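PDB 3ZT9: stage II sporulation protein E (SpoIIE) from Moorella thermoacetica, which is probably a manganese-dependent protein phosphatase of the PP2C family that acts in stressosome signalling. Local coordinates for residues H73-A84 with P121-P129. Sequence-based numbering, arbitrary orientation.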
loop_
_atom_site.group_PDB
_atom_site.type_symbol
_atom_site.label_atom_id
_atom_site.label_comp_id
_atom_site.label_asym_id
_atom_site.label_seq_id
_atom_site.Cartn_x
_atom_site.Cartn_y
_atom_site.Cartn_z
ATOM N N HIS A 73 -5.055 4.110 13.781
ATOM C CA HIS A 73 -5.234 5.469 14.278
ATOM C C HIS A 73 -4.936 5.559 15.777
ATOM O O HIS A 73 -4.241 6.473 16.215
ATOM C CB HIS A 73 -6.679 5.911 13.987
ATOM C CG HIS A 73 -7.037 7.241 14.564
ATOM N ND1 HIS A 73 -6.600 8.428 14.019
ATOM C CD2 HIS A 73 -7.773 7.570 15.651
ATOM C CE1 HIS A 73 -7.060 9.438 14.740
ATOM N NE2 HIS A 73 -7.775 8.942 15.735
ATOM N N ARG A 74 -5.450 4.626 16.570
ATOM C CA ARG A 74 -5.197 4.659 18.021
ATOM C C ARG A 74 -3.698 4.498 18.338
ATOM O O ARG A 74 -3.158 5.180 19.204
ATOM C CB ARG A 74 -6.011 3.573 18.738
ATOM C CG ARG A 74 -5.735 3.466 20.228
ATOM C CD ARG A 74 -6.580 2.366 20.884
ATOM N NE ARG A 74 -5.972 1.038 20.785
ATOM C CZ ARG A 74 -6.593 -0.094 21.107
ATOM N NH1 ARG A 74 -7.848 -0.071 21.539
ATOM N NH2 ARG A 74 -5.960 -1.255 20.988
ATOM N N GLU A 75 -3.014 3.589 17.652
ATOM C CA GLU A 75 -1.598 3.361 17.955
ATOM C C GLU A 75 -0.718 4.527 17.479
ATOM O O GLU A 75 0.408 4.687 17.951
ATOM C CB GLU A 75 -1.110 2.062 17.307
ATOM C CG GLU A 75 -1.767 0.824 17.826
ATOM C CD GLU A 75 -1.303 0.458 19.208
ATOM O OE1 GLU A 75 -0.480 1.200 19.775
ATOM O OE2 GLU A 75 -1.762 -0.577 19.727
ATOM N N LEU A 76 -1.223 5.320 16.530
ATOM C CA LEU A 76 -0.467 6.451 15.984
ATOM C C LEU A 76 -0.703 7.789 16.711
ATOM O O LEU A 76 -0.042 8.776 16.426
ATOM C CB LEU A 76 -0.746 6.623 14.475
ATOM C CG LEU A 76 -0.091 5.542 13.629
ATOM C CD1 LEU A 76 -0.689 5.562 12.200
ATOM C CD2 LEU A 76 1.393 5.738 13.573
ATOM N N ARG A 77 -1.618 7.835 17.667
ATOM C CA ARG A 77 -1.797 9.067 18.428
ATOM C C ARG A 77 -0.464 9.415 19.079
ATOM O O ARG A 77 0.205 8.536 19.628
ATOM C CB ARG A 77 -2.894 8.900 19.473
ATOM C CG ARG A 77 -4.282 8.786 18.879
ATOM C CD ARG A 77 -5.330 8.749 19.967
ATOM N NE ARG A 77 -6.680 8.933 19.447
ATOM C CZ ARG A 77 -7.118 10.038 18.846
ATOM N NH1 ARG A 77 -6.314 11.077 18.655
ATOM N NH2 ARG A 77 -8.372 10.097 18.418
ATOM N N GLY A 78 -0.077 10.688 18.986
ATOM C CA GLY A 78 1.147 11.175 19.597
ATOM C C GLY A 78 2.413 10.959 18.778
ATOM O O GLY A 78 3.493 11.293 19.238
ATOM N N THR A 79 2.303 10.399 17.577
ATOM C CA THR A 79 3.468 10.189 16.709
ATOM C C THR A 79 3.393 11.183 15.547
ATOM O O THR A 79 2.543 12.063 15.567
ATOM C CB THR A 79 3.464 8.756 16.118
ATOM O OG1 THR A 79 2.438 8.655 15.115
ATOM C CG2 THR A 79 3.236 7.710 17.187
ATOM N N ARG A 80 4.233 11.027 14.519
ATOM C CA ARG A 80 4.146 11.886 13.328
ATOM C C ARG A 80 2.794 11.711 12.670
ATOM O O ARG A 80 2.323 12.604 12.011
ATOM C CB ARG A 80 5.232 11.555 12.289
ATOM C CG ARG A 80 6.561 12.262 12.542
ATOM C CD ARG A 80 6.548 13.719 12.029
ATOM N NE ARG A 80 7.871 14.324 12.231
ATOM C CZ ARG A 80 8.894 14.210 11.388
ATOM N NH1 ARG A 80 8.777 13.522 10.254
ATOM N NH2 ARG A 80 10.048 14.790 11.683
ATOM N N GLY A 81 2.180 10.556 12.856
ATOM C CA GLY A 81 0.981 10.188 12.098
ATOM C C GLY A 81 1.385 9.572 10.774
ATOM O O GLY A 81 2.526 9.655 10.369
ATOM N N ALA A 82 0.440 8.966 10.067
ATOM C CA ALA A 82 0.757 8.382 8.781
ATOM C C ALA A 82 -0.502 8.280 7.934
ATOM O O ALA A 82 -1.614 8.323 8.451
ATOM C CB ALA A 82 1.330 6.975 9.008
ATOM N N VAL A 83 -0.314 8.140 6.626
ATOM C CA VAL A 83 -1.402 7.784 5.723
ATOM C C VAL A 83 -1.109 6.337 5.319
ATOM O O VAL A 83 0.034 5.918 5.375
ATOM C CB VAL A 83 -1.462 8.738 4.506
ATOM C CG1 VAL A 83 -1.697 10.158 5.000
ATOM C CG2 VAL A 83 -0.176 8.668 3.617
ATOM N N ALA A 84 -2.115 5.565 4.939
ATOM C CA ALA A 84 -1.884 4.128 4.656
ATOM C C ALA A 84 -2.984 3.548 3.783
ATOM O O ALA A 84 -4.117 4.019 3.792
ATOM C CB ALA A 84 -1.844 3.345 5.983
ATOM N N PRO A 121 -9.942 11.058 2.920
ATOM C CA PRO A 121 -8.963 11.992 3.472
ATOM C C PRO A 121 -8.735 11.776 4.968
ATOM O O PRO A 121 -9.607 11.319 5.695
ATOM C CB PRO A 121 -9.593 13.372 3.220
ATOM C CG PRO A 121 -11.043 13.122 3.108
ATOM C CD PRO A 121 -11.183 11.743 2.509
ATOM N N GLY A 122 -7.544 12.108 5.425
ATOM C CA GLY A 122 -7.269 12.046 6.840
ATOM C C GLY A 122 -5.822 11.697 7.096
ATOM O O GLY A 122 -5.070 11.447 6.173
ATOM N N ILE A 123 -5.457 11.651 8.373
ATOM C CA ILE A 123 -4.113 11.270 8.801
ATOM C C ILE A 123 -4.276 10.375 10.016
ATOM O O ILE A 123 -4.799 10.813 11.032
ATOM C CB ILE A 123 -3.240 12.485 9.219
ATOM C CG1 ILE A 123 -3.020 13.399 8.016
ATOM C CG2 ILE A 123 -1.865 11.974 9.821
ATOM C CD1 ILE A 123 -2.315 14.714 8.346
ATOM N N LEU A 124 -3.841 9.127 9.903
ATOM C CA LEU A 124 -3.998 8.190 11.008
ATOM C C LEU A 124 -3.180 8.711 12.173
ATOM O O LEU A 124 -2.001 9.064 12.010
ATOM C CB LEU A 124 -3.569 6.769 10.592
ATOM C CG LEU A 124 -4.437 6.224 9.438
ATOM C CD1 LEU A 124 -3.766 4.978 8.814
ATOM C CD2 LEU A 124 -5.835 5.934 9.885
ATOM N N GLY A 125 -3.817 8.753 13.344
ATOM C CA GLY A 125 -3.215 9.285 14.547
ATOM C C GLY A 125 -3.683 10.676 14.908
ATOM O O GLY A 125 -3.544 11.102 16.055
ATOM N N TYR A 126 -4.257 11.382 13.938
ATOM C CA TYR A 126 -4.697 12.764 14.149
ATOM C C TYR A 126 -6.128 13.088 13.763
ATOM O O TYR A 126 -6.849 13.659 14.570
ATOM C CB TYR A 126 -3.713 13.719 13.484
ATOM C CG TYR A 126 -2.453 13.753 14.285
ATOM C CD1 TYR A 126 -2.362 14.545 15.430
ATOM C CD2 TYR A 126 -1.378 12.940 13.957
ATOM C CE1 TYR A 126 -1.227 14.558 16.193
ATOM C CE2 TYR A 126 -0.234 12.949 14.717
ATOM C CZ TYR A 126 -0.167 13.760 15.833
ATOM O OH TYR A 126 0.966 13.774 16.595
ATOM N N ASN A 127 -6.540 12.753 12.546
ATOM C CA ASN A 127 -7.892 13.087 12.079
ATOM C C ASN A 127 -8.506 11.934 11.288
ATOM O O ASN A 127 -8.278 11.792 10.087
ATOM C CB ASN A 127 -7.905 14.396 11.263
ATOM C CG ASN A 127 -7.032 14.324 10.032
ATOM O OD1 ASN A 127 -6.457 13.292 9.762
ATOM N ND2 ASN A 127 -6.925 15.416 9.278
ATOM N N TYR A 128 -9.270 11.100 11.991
ATOM C CA TYR A 128 -9.903 9.924 11.400
ATOM C C TYR A 128 -11.130 10.360 10.570
ATOM O O TYR A 128 -11.951 11.131 11.052
ATOM C CB TYR A 128 -10.297 8.918 12.504
ATOM C CG TYR A 128 -10.539 7.531 11.971
ATOM C CD1 TYR A 128 -9.474 6.698 11.657
ATOM C CD2 TYR A 128 -11.830 7.067 11.747
ATOM C CE1 TYR A 128 -9.687 5.424 11.138
ATOM C CE2 TYR A 128 -12.058 5.801 11.232
ATOM C CZ TYR A 128 -10.981 4.986 10.925
ATOM O OH TYR A 128 -11.212 3.725 10.417
ATOM N N PRO A 129 -11.255 9.872 9.314
ATOM C CA PRO A 129 -12.412 10.272 8.495
ATOM C C PRO A 129 -13.756 9.869 9.102
ATOM O O PRO A 129 -13.863 8.866 9.819
ATOM C CB PRO A 129 -12.199 9.512 7.186
ATOM C CG PRO A 129 -11.385 8.294 7.597
ATOM C CD PRO A 129 -10.439 8.838 8.649
#
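H73 lays its imidazole ring beneath Y128, whose CB sits 4.0 Å from the H73 ring centroid, almost on the ring normal: a CH-pi contact over the face. The Y128 ring itself lies oblique to the imidazole, with CD1 3.7 Å from H73 CB. CG of H73 stands anti to the backbone N (chi1 174°), which carries the ring out alongside the 124-126 backbone, edge first, and puts ND1 2.9 Å from G125 N. Replacing H73 by an alanine is likely to leave Y128 CB without the ring face it rests on and the G125 backbone without its neighbour. One turn on, L76 brings CD1 to within 3.5 Å of L124 CB, and L124 reaches deeper to F69 and A84, filling the angle between helix 65-76 and strand 82-90. In the PP2C-like sandwich, this is where the loop between strands 113-115 and 135-138 folds over the helix-to-strand connection. A single antiparallel bridge joins the two: A82 N donates to L124 O, and L124 N returns a bond to A82 O at 2.8 Å. A side chain on G81 would run into I123 CG2 and Y126 CD2, and one on G125 into L76 O. Beyond the bridge, Y126 reaches the end of the L76-T79 type II turn, where its OH donates to T79 O (2.5 Å) at the ring edge. T79 OG1 folds back to L76 O and accepts from G81 N at 3.0 Å, an ST turn, while R80 points away to bond the carbonyls of I40 and H42, next to the manganese-binding residues G39 and G41.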